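Local coordinates for TIGR00266 family protein (Pseudomonas aeruginosa, PDB 1YOX) that is of unknown function but belongs to the AIM24 (mitochondrial biogenesis) family and packs against copies of itself in a three-chain assembly, at the interface of chains A and B. Coordinates in Å, arbitrary orientation; residue numbers count along the deposited sequence, not the author numbering. Chains: chain A/B, hypothetical protein PA3696.

Contact 1: the interface of chains A and B. Residues chain A 17, 97, 225, 230; chain B 17, 96-97, 230.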
HETATM    1  N   MSE A  17       6.609   4.820   1.018  1.00 56.30           N
HETATM    2  CA  MSE A  17       5.792   5.352  -0.067  1.00 55.87           C
HETATM    3  C   MSE A  17       6.190   6.775  -0.361  1.00 53.45           C
HETATM    4  O   MSE A  17       6.208   7.614   0.527  1.00 52.83           O
HETATM    5  CB  MSE A  17       4.309   5.244   0.253  1.00 55.35           C
HETATM    6  CG  MSE A  17       3.835   3.805   0.276  1.00 56.63           C
HETATM    7 SE   MSE A  17       2.051   3.644   1.000  1.00 61.09          SE
HETATM    8  CE  MSE A  17       1.118   3.918  -0.563  1.00 57.46           C
ATOM      9  N   PRO A  97       1.299   1.968  -4.459  1.00 40.17           N
ATOM     10  CA  PRO A  97       2.300   2.196  -3.413  1.00 40.09           C
ATOM     11  C   PRO A  97       3.736   1.778  -3.713  1.00 40.74           C
ATOM     12  O   PRO A  97       3.980   0.692  -4.228  1.00 40.46           O
ATOM     13  CB  PRO A  97       1.753   1.398  -2.222  1.00 40.07           C
ATOM     14  CG  PRO A  97       0.849   0.408  -2.789  1.00 39.82           C
ATOM     15  CD  PRO A  97       0.262   1.003  -4.039  1.00 39.91           C
ATOM     16  N   LEU A 225       6.214  -5.284  -6.164  1.00 36.28           N
ATOM     17  CA  LEU A 225       4.777  -5.204  -6.394  1.00 36.34           C
ATOM     18  C   LEU A 225       4.407  -4.368  -7.640  1.00 36.84           C
ATOM     19  O   LEU A 225       4.071  -3.179  -7.508  1.00 37.03           O
ATOM     20  CB  LEU A 225       4.053  -4.703  -5.134  1.00 35.75           C
ATOM     21  CG  LEU A 225       2.518  -4.633  -5.142  1.00 36.12           C
ATOM     22  CD1 LEU A 225       1.871  -5.968  -5.573  1.00 33.84           C
ATOM     23  CD2 LEU A 225       1.942  -4.116  -3.796  1.00 35.37           C
ATOM     24  N   LEU A 230      -0.975  -6.162  -8.666  1.00 33.48           N
ATOM     25  CA  LEU A 230      -1.874  -5.612  -7.685  1.00 32.63           C
ATOM     26  C   LEU A 230      -3.304  -5.535  -8.251  1.00 32.27           C
ATOM     27  O   LEU A 230      -4.241  -6.068  -7.678  1.00 31.03           O
ATOM     28  CB  LEU A 230      -1.342  -4.241  -7.269  1.00 32.61           C
ATOM     29  CG  LEU A 230      -1.898  -3.466  -6.065  1.00 33.71           C
ATOM     30  CD1 LEU A 230      -2.828  -2.454  -6.540  1.00 35.34           C
ATOM     31  CD2 LEU A 230      -2.548  -4.336  -4.916  1.00 29.86           C
TER
HETATM   32  N   MSE B  17       7.325  -2.093   2.980  1.00 48.76           N
HETATM   33  CA  MSE B  17       6.909  -3.009   1.930  1.00 49.56           C
HETATM   34  C   MSE B  17       8.038  -3.990   1.663  1.00 46.78           C
HETATM   35  O   MSE B  17       9.070  -3.640   1.086  1.00 47.06           O
HETATM   36  CB  MSE B  17       6.517  -2.257   0.659  1.00 48.72           C
HETATM   37  CG  MSE B  17       5.068  -1.783   0.682  1.00 52.26           C
HETATM   38 SE   MSE B  17       4.643  -0.362  -0.589  1.00 58.25          SE
HETATM   39  CE  MSE B  17       6.075   0.912  -0.099  1.00 51.78           C
ATOM     40  N   TYR B  96       0.022  -7.461  -2.422  1.00 34.97           N
ATOM     41  CA  TYR B  96      -0.463  -6.255  -1.775  1.00 35.44           C
ATOM     42  C   TYR B  96       0.584  -5.792  -0.774  1.00 35.34           C
ATOM     43  O   TYR B  96       1.357  -6.616  -0.312  1.00 36.66           O
ATOM     44  CB  TYR B  96      -1.824  -6.512  -1.101  1.00 35.56           C
ATOM     45  CG  TYR B  96      -1.879  -7.740  -0.212  1.00 35.18           C
ATOM     46  CD1 TYR B  96      -2.031  -7.607   1.169  1.00 34.07           C
ATOM     47  CD2 TYR B  96      -1.830  -9.039  -0.754  1.00 34.03           C
ATOM     48  CE1 TYR B  96      -2.123  -8.738   2.009  1.00 33.09           C
ATOM     49  CE2 TYR B  96      -1.897 -10.180   0.080  1.00 33.03           C
ATOM     50  CZ  TYR B  96      -2.033 -10.009   1.463  1.00 33.99           C
ATOM     51  OH  TYR B  96      -2.132 -11.109   2.295  1.00 36.46           O
ATOM     52  N   PRO B  97       0.609  -4.488  -0.425  1.00 34.99           N
ATOM     53  CA  PRO B  97       1.677  -3.947   0.417  1.00 34.12           C
ATOM     54  C   PRO B  97       1.652  -4.397   1.879  1.00 33.81           C
ATOM     55  O   PRO B  97       0.615  -4.306   2.561  1.00 33.90           O
ATOM     56  CB  PRO B  97       1.450  -2.431   0.353  1.00 34.23           C
ATOM     57  CG  PRO B  97       0.097  -2.227  -0.079  1.00 34.82           C
ATOM     58  CD  PRO B  97      -0.365  -3.445  -0.818  1.00 35.06           C
ATOM     59  N   LEU B 230      -8.925  -4.164   1.373  1.00 29.68           N
ATOM     60  CA  LEU B 230      -8.444  -3.390   0.246  1.00 31.18           C
ATOM     61  C   LEU B 230      -9.256  -3.727  -1.031  1.00 31.36           C
ATOM     62  O   LEU B 230      -9.816  -2.840  -1.658  1.00 30.34           O
ATOM     63  CB  LEU B 230      -6.963  -3.751   0.026  1.00 30.84           C
ATOM     64  CG  LEU B 230      -5.897  -2.814  -0.571  1.00 35.03           C
ATOM     65  CD1 LEU B 230      -4.710  -3.596  -1.116  1.00 34.63           C
ATOM     66  CD2 LEU B 230      -6.434  -1.853  -1.595  1.00 35.99           C
TER
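The backbone N of B:Pro97, a ring nitrogen that carries no hydrogen, is met by methyl CD2 of A:Leu225 at 3.6 Å, a van der Waals contact that sets the apolar tone of this patch. The same methyl lies 3.7 Å from the carbonyl carbon C of B:Tyr96 and also touches CD of the B:Pro97 ring, so one leucine branch sits against the Tyr-Pro peptide link; CD1, the other branch, reaches towards N of B:Tyr96. With CG of A:Leu225 opposite the backbone N (chi1 -176°), both methyls are carried over to chain B. The two prolines then meet, CG of A:Pro97 being 3.9 Å from CG of B:Pro97, the two side chains crossing at about a right angle. On their flank the selenium SE of B:Met17 rests 3.8 Å from CB of A:Pro97. A bend at the last torsion of B:Met17 (chi3 -52°) brings its terminal CE to within 3.7 Å of CG of A:Met17, and these selenomethionine side chains are likewise roughly perpendicular. CD2 of A:Leu230 lies 4.4 Å from CD1 of B:Leu230, a looser approach between helix 227-236 of chain A and helix 227-238 of chain B. The patch is a worked example of self-association through like residues: A:Met17 meets B:Met17, A:Pro97 meets B:Pro97 and, more loosely, A:Leu230 nears B:Leu230. It probably serves as a greasy core that helps hold the copies together.

Contact 2: the interface of chains A and B. Residues chain A 175-178, 222; chain B 38-40.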
ATOM      1  N   LEU A 175      20.313 -12.978 -14.687  1.00 55.84           N
ATOM      2  CA  LEU A 175      19.230 -12.815 -13.723  1.00 53.95           C
ATOM      3  C   LEU A 175      17.900 -13.051 -14.433  1.00 52.47           C
ATOM      4  O   LEU A 175      17.691 -12.527 -15.520  1.00 51.75           O
ATOM      5  CB  LEU A 175      19.293 -11.421 -13.102  1.00 53.95           C
ATOM      6  CG  LEU A 175      18.309 -10.973 -12.005  1.00 55.11           C
ATOM      7  CD1 LEU A 175      18.488 -11.690 -10.639  1.00 51.37           C
ATOM      8  CD2 LEU A 175      18.409  -9.458 -11.835  1.00 53.86           C
ATOM      9  N   ARG A 176      17.019 -13.854 -13.835  1.00 50.43           N
ATOM     10  CA  ARG A 176      15.689 -14.050 -14.398  1.00 49.56           C
ATOM     11  C   ARG A 176      14.668 -13.402 -13.485  1.00 49.26           C
ATOM     12  O   ARG A 176      14.787 -13.430 -12.260  1.00 48.75           O
ATOM     13  CB  ARG A 176      15.347 -15.519 -14.628  1.00 49.74           C
ATOM     14  CG  ARG A 176      16.454 -16.316 -15.302  1.00 49.90           C
ATOM     15  CD  ARG A 176      15.918 -17.533 -16.055  1.00 50.29           C
ATOM     16  NE  ARG A 176      16.866 -17.921 -17.095  1.00 48.95           N
ATOM     17  CZ  ARG A 176      18.040 -18.498 -16.857  1.00 48.55           C
ATOM     18  NH1 ARG A 176      18.419 -18.766 -15.622  1.00 47.38           N
ATOM     19  NH2 ARG A 176      18.846 -18.798 -17.863  1.00 51.09           N
ATOM     20  N   VAL A 177      13.650 -12.832 -14.114  1.00 48.66           N
ATOM     21  CA  VAL A 177      12.859 -11.774 -13.529  1.00 47.72           C
ATOM     22  C   VAL A 177      11.469 -11.953 -14.081  1.00 47.32           C
ATOM     23  O   VAL A 177      11.285 -12.065 -15.303  1.00 47.01           O
ATOM     24  CB  VAL A 177      13.490 -10.394 -13.918  1.00 47.77           C
ATOM     25  CG1 VAL A 177      12.480  -9.279 -13.981  1.00 48.19           C
ATOM     26  CG2 VAL A 177      14.661 -10.041 -12.978  1.00 47.22           C
ATOM     27  N   ASP A 178      10.497 -12.053 -13.178  1.00 46.73           N
ATOM     28  CA  ASP A 178       9.104 -11.904 -13.551  1.00 46.72           C
ATOM     29  C   ASP A 178       9.017 -10.584 -14.322  1.00 46.30           C
ATOM     30  O   ASP A 178       9.448  -9.528 -13.825  1.00 44.86           O
ATOM     31  CB  ASP A 178       8.219 -11.870 -12.305  1.00 47.04           C
ATOM     32  CG  ASP A 178       6.744 -11.632 -12.637  1.00 48.67           C
ATOM     33  OD1 ASP A 178       6.178 -12.402 -13.430  1.00 51.36           O
ATOM     34  OD2 ASP A 178       6.149 -10.670 -12.112  1.00 51.37           O
ATOM     35  N   LEU A 222      14.430  -3.333  -9.970  1.00 42.87           N
ATOM     36  CA  LEU A 222      13.242  -4.181  -9.895  1.00 41.14           C
ATOM     37  C   LEU A 222      12.255  -3.644  -8.850  1.00 40.15           C
ATOM     38  O   LEU A 222      12.607  -2.825  -8.010  1.00 40.51           O
ATOM     39  CB  LEU A 222      13.638  -5.616  -9.540  1.00 40.45           C
ATOM     40  CG  LEU A 222      14.698  -6.281 -10.424  1.00 39.35           C
ATOM     41  CD1 LEU A 222      15.119  -7.616  -9.828  1.00 35.73           C
ATOM     42  CD2 LEU A 222      14.162  -6.442 -11.838  1.00 34.26           C
TER
ATOM     43  N   ASN B  38       9.540 -12.786  -7.782  1.00 37.28           N
ATOM     44  CA  ASN B  38       9.973 -11.535  -8.410  1.00 38.00           C
ATOM     45  C   ASN B  38      11.201 -11.696  -9.306  1.00 38.71           C
ATOM     46  O   ASN B  38      11.175 -11.278 -10.456  1.00 39.05           O
ATOM     47  CB  ASN B  38      10.241 -10.443  -7.348  1.00 37.55           C
ATOM     48  CG  ASN B  38       9.033 -10.206  -6.432  1.00 37.08           C
ATOM     49  OD1 ASN B  38       7.909 -10.072  -6.896  1.00 36.78           O
ATOM     50  ND2 ASN B  38       9.263 -10.193  -5.138  1.00 38.23           N
ATOM     51  N   TYR B  39      12.267 -12.279  -8.766  1.00 39.10           N
ATOM     52  CA  TYR B  39      13.482 -12.591  -9.517  1.00 40.54           C
ATOM     53  C   TYR B  39      14.112 -13.911  -9.045  1.00 41.86           C
ATOM     54  O   TYR B  39      13.754 -14.438  -8.000  1.00 41.37           O
ATOM     55  CB  TYR B  39      14.521 -11.453  -9.464  1.00 39.24           C
ATOM     56  CG  TYR B  39      15.037 -11.127  -8.083  1.00 38.05           C
ATOM     57  CD1 TYR B  39      14.433 -10.140  -7.307  1.00 37.03           C
ATOM     58  CD2 TYR B  39      16.152 -11.773  -7.561  1.00 37.60           C
ATOM     59  CE1 TYR B  39      14.912  -9.830  -6.019  1.00 37.06           C
ATOM     60  CE2 TYR B  39      16.624 -11.479  -6.283  1.00 36.05           C
ATOM     61  CZ  TYR B  39      16.008 -10.510  -5.519  1.00 36.31           C
ATOM     62  OH  TYR B  39      16.492 -10.224  -4.245  1.00 38.35           O
HETATM   63  N   MSE B  40      15.031 -14.439  -9.844  1.00 43.76           N
HETATM   64  CA  MSE B  40      15.795 -15.619  -9.465  1.00 47.58           C
HETATM   65  C   MSE B  40      17.155 -15.613 -10.130  1.00 45.21           C
HETATM   66  O   MSE B  40      17.287 -15.165 -11.264  1.00 44.00           O
HETATM   67  CB  MSE B  40      15.025 -16.903  -9.793  1.00 47.40           C
HETATM   68  CG  MSE B  40      14.686 -17.087 -11.245  1.00 50.24           C
HETATM   69 SE   MSE B  40      13.398 -18.517 -11.470  1.00 59.06          SE
HETATM   70  CE  MSE B  40      12.970 -18.107 -13.391  1.00 52.90           C
TER
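Backbone pairing comes first: A:Arg176 and B:Met40 face each other as an antiparallel bridge, so strand 173-178 of chain A and strand 37-41 of chain B join edge to edge. The amide N of A:Arg176 donates to O of B:Met40 at 2.9 Å, nearly straight at the hydrogen (165°). The return bond, from N of B:Met40 to O of A:Arg176, is short at 2.6 Å. Further along, N of A:Asp178 gives a hydrogen bond to O of B:Asn38 at 2.9 Å, but it arrives well above the carbonyl plane, 38° out of it, as the pairing nears its end.

Apolar packing flanks this ladder on both sides. On one, the ring of B:Tyr39 meets two leucines that lie on the same side of its plane: CD1 of A:Leu222 approaches ring atom CD1 at 3.6 Å, while CD1 of A:Leu175 approaches CD2 at 3.9 Å. CB of B:Tyr39 also touches CG2 of A:Val177. On the other, B:Met40 has CG set between its backbone N and carbonyl carbon (chi1 60°), and the extended selenomethionine crosses the side chain of A:Arg176 at a slant, with terminal CE 3.7 Å from CB of the arginine.

Contact 3: the interface of chains A and B. Residues chain A 164, 181, 224, 229; chain B 18-19, 38, 93.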
ATOM      1  N   THR A 164       8.557  -3.078  -2.795  1.00 39.15           N
ATOM      2  CA  THR A 164       9.998  -2.970  -2.485  1.00 39.89           C
ATOM      3  C   THR A 164      10.769  -2.522  -3.725  1.00 40.66           C
ATOM      4  O   THR A 164      10.576  -3.063  -4.823  1.00 40.28           O
ATOM      5  CB  THR A 164      10.611  -4.350  -2.024  1.00 40.18           C
ATOM      6  OG1 THR A 164       9.853  -4.932  -0.946  1.00 39.03           O
ATOM      7  CG2 THR A 164      12.092  -4.200  -1.606  1.00 39.03           C
ATOM      8  N   CYS A 181       7.914  -7.218 -12.996  1.00 43.14           N
ATOM      9  CA  CYS A 181       8.756  -6.706 -11.914  1.00 42.87           C
ATOM     10  C   CYS A 181       9.951  -5.898 -12.378  1.00 43.51           C
ATOM     11  O   CYS A 181      10.689  -5.350 -11.560  1.00 43.17           O
ATOM     12  CB  CYS A 181       9.245  -7.839 -11.025  1.00 43.03           C
ATOM     13  SG  CYS A 181       7.949  -8.545 -10.091  1.00 41.71           S
ATOM     14  N   SER A 224       9.011  -5.225  -6.237  1.00 37.36           N
ATOM     15  CA  SER A 224       8.332  -6.427  -5.737  1.00 37.68           C
ATOM     16  C   SER A 224       6.821  -6.461  -6.021  1.00 37.26           C
ATOM     17  O   SER A 224       6.219  -7.550  -6.091  1.00 36.87           O
ATOM     18  CB  SER A 224       8.530  -6.572  -4.246  1.00 37.66           C
ATOM     19  OG  SER A 224       7.726  -5.619  -3.578  1.00 41.21           O
ATOM     20  N   ARG A 229       0.211  -6.758 -11.176  1.00 35.84           N
ATOM     21  CA  ARG A 229      -0.043  -7.818 -10.193  1.00 35.30           C
ATOM     22  C   ARG A 229      -1.085  -7.395  -9.133  1.00 34.02           C
ATOM     23  O   ARG A 229      -1.953  -8.163  -8.741  1.00 34.12           O
ATOM     24  CB  ARG A 229       1.284  -8.217  -9.521  1.00 35.28           C
ATOM     25  CG  ARG A 229       1.196  -9.476  -8.659  1.00 36.31           C
ATOM     26  CD  ARG A 229       2.492  -9.704  -7.843  1.00 36.72           C
ATOM     27  NE  ARG A 229       3.606 -10.153  -8.681  1.00 40.10           N
ATOM     28  CZ  ARG A 229       4.682 -10.807  -8.236  1.00 40.06           C
ATOM     29  NH1 ARG A 229       4.825 -11.089  -6.941  1.00 39.08           N
ATOM     30  NH2 ARG A 229       5.614 -11.186  -9.098  1.00 38.80           N
TER
ATOM     31  N   GLN B  18       7.840  -5.223   2.100  1.00 43.98           N
ATOM     32  CA  GLN B  18       8.938  -6.176   2.115  1.00 41.08           C
ATOM     33  C   GLN B  18       8.811  -7.311   1.107  1.00 39.99           C
ATOM     34  O   GLN B  18       7.730  -7.577   0.538  1.00 38.25           O
ATOM     35  CB  GLN B  18       9.193  -6.699   3.528  1.00 40.14           C
ATOM     36  CG  GLN B  18       9.499  -5.587   4.524  1.00 38.43           C
ATOM     37  CD  GLN B  18       9.700  -6.080   5.926  1.00 35.91           C
ATOM     38  OE1 GLN B  18       9.020  -7.005   6.383  1.00 34.65           O
ATOM     39  NE2 GLN B  18      10.656  -5.479   6.627  1.00 35.21           N
ATOM     40  N   THR B  19       9.964  -7.931   0.883  1.00 38.96           N
ATOM     41  CA  THR B  19      10.127  -9.092   0.032  1.00 38.47           C
ATOM     42  C   THR B  19      11.128 -10.005   0.698  1.00 37.68           C
ATOM     43  O   THR B  19      12.140  -9.544   1.222  1.00 36.52           O
ATOM     44  CB  THR B  19      10.686  -8.671  -1.281  1.00 38.46           C
ATOM     45  OG1 THR B  19       9.820  -7.676  -1.804  1.00 41.11           O
ATOM     46  CG2 THR B  19      10.780  -9.836  -2.249  1.00 38.63           C
ATOM     47  N   ASN B  38       9.540 -12.786  -7.782  1.00 37.28           N
ATOM     48  CA  ASN B  38       9.973 -11.535  -8.410  1.00 38.00           C
ATOM     49  C   ASN B  38      11.201 -11.696  -9.306  1.00 38.71           C
ATOM     50  O   ASN B  38      11.175 -11.278 -10.456  1.00 39.05           O
ATOM     51  CB  ASN B  38      10.241 -10.443  -7.348  1.00 37.55           C
ATOM     52  CG  ASN B  38       9.033 -10.206  -6.432  1.00 37.08           C
ATOM     53  OD1 ASN B  38       7.909 -10.072  -6.896  1.00 36.78           O
ATOM     54  ND2 ASN B  38       9.263 -10.193  -5.138  1.00 38.23           N
ATOM     55  N   ALA B  93       7.264 -11.953  -3.240  1.00 29.63           N
ATOM     56  CA  ALA B  93       6.397 -10.981  -2.543  1.00 30.17           C
ATOM     57  C   ALA B  93       4.920 -11.283  -2.717  1.00 29.51           C
ATOM     58  O   ALA B  93       4.543 -11.883  -3.693  1.00 29.48           O
ATOM     59  CB  ALA B  93       6.705  -9.518  -2.974  1.00 28.69           C
TER
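Turns and strand ends of the two beta-rich chains make up this contact, centred on a hydroxyl pair: OG1 of A:Thr164, in the short turn between strands 156-162 and 165-170, hydrogen-bonds OG1 of B:Thr19 at 2.9 Å. Either hydroxyl could be the donor. Both side chains place OG1 opposite their own carbonyl carbon (chi1 -53° and -55°), and they approach at a slant. A:Ser224, itself in contact with chain B, also steadies A:Thr164, its OG accepting a nearly straight bond from the backbone N of the threonine at 2.8 Å, which fixes the threonine turn beside the serine. CB of A:Ser224 in turn packs on the methyl CB of B:Ala93 at 3.7 Å.

Towards the helix, the side-chain amide of B:Asn38 lies near the guanidinium of A:Arg229, the two planes only 23° apart. OD1 of the asparagine is 3.2 Å from NH1, and O of B:Ala93 lies in the guanidinium plane at its edge, 3.4 Å from the same nitrogen. OD1 also falls close to O of A:Ser224; as both can only accept, the modelled amide orientation is doubtful. SG of A:Cys181 adds a loose contact, 4.0 Å from CA of B:Asn38. In the fold, chain A contributes the segment after strand 219-223, the 3-10 turn 179-181 and the start of helix 227-236, while chain B brings the start of strand 19-24, strand 37-41 and the loop after strand 88-92.

Contact 3 lies between the other two, its C-alpha centre about 9 Å from that of contact 1 and about 10 Å from that of contact 2, whereas contacts 1 and 2 are about 18 Å apart. B:Asn38 belongs to both contacts 2 and 3, with its backbone in the strand pairing and its side chain turned to the polar patch. Helix 227-236 of chain A contributes to contacts 1 and 3. The interface thus grades from an apolar core through a polar middle to a sheet edge. The deposited assembly holds three copies, and whether this is the form in the cell the structure alone does not show.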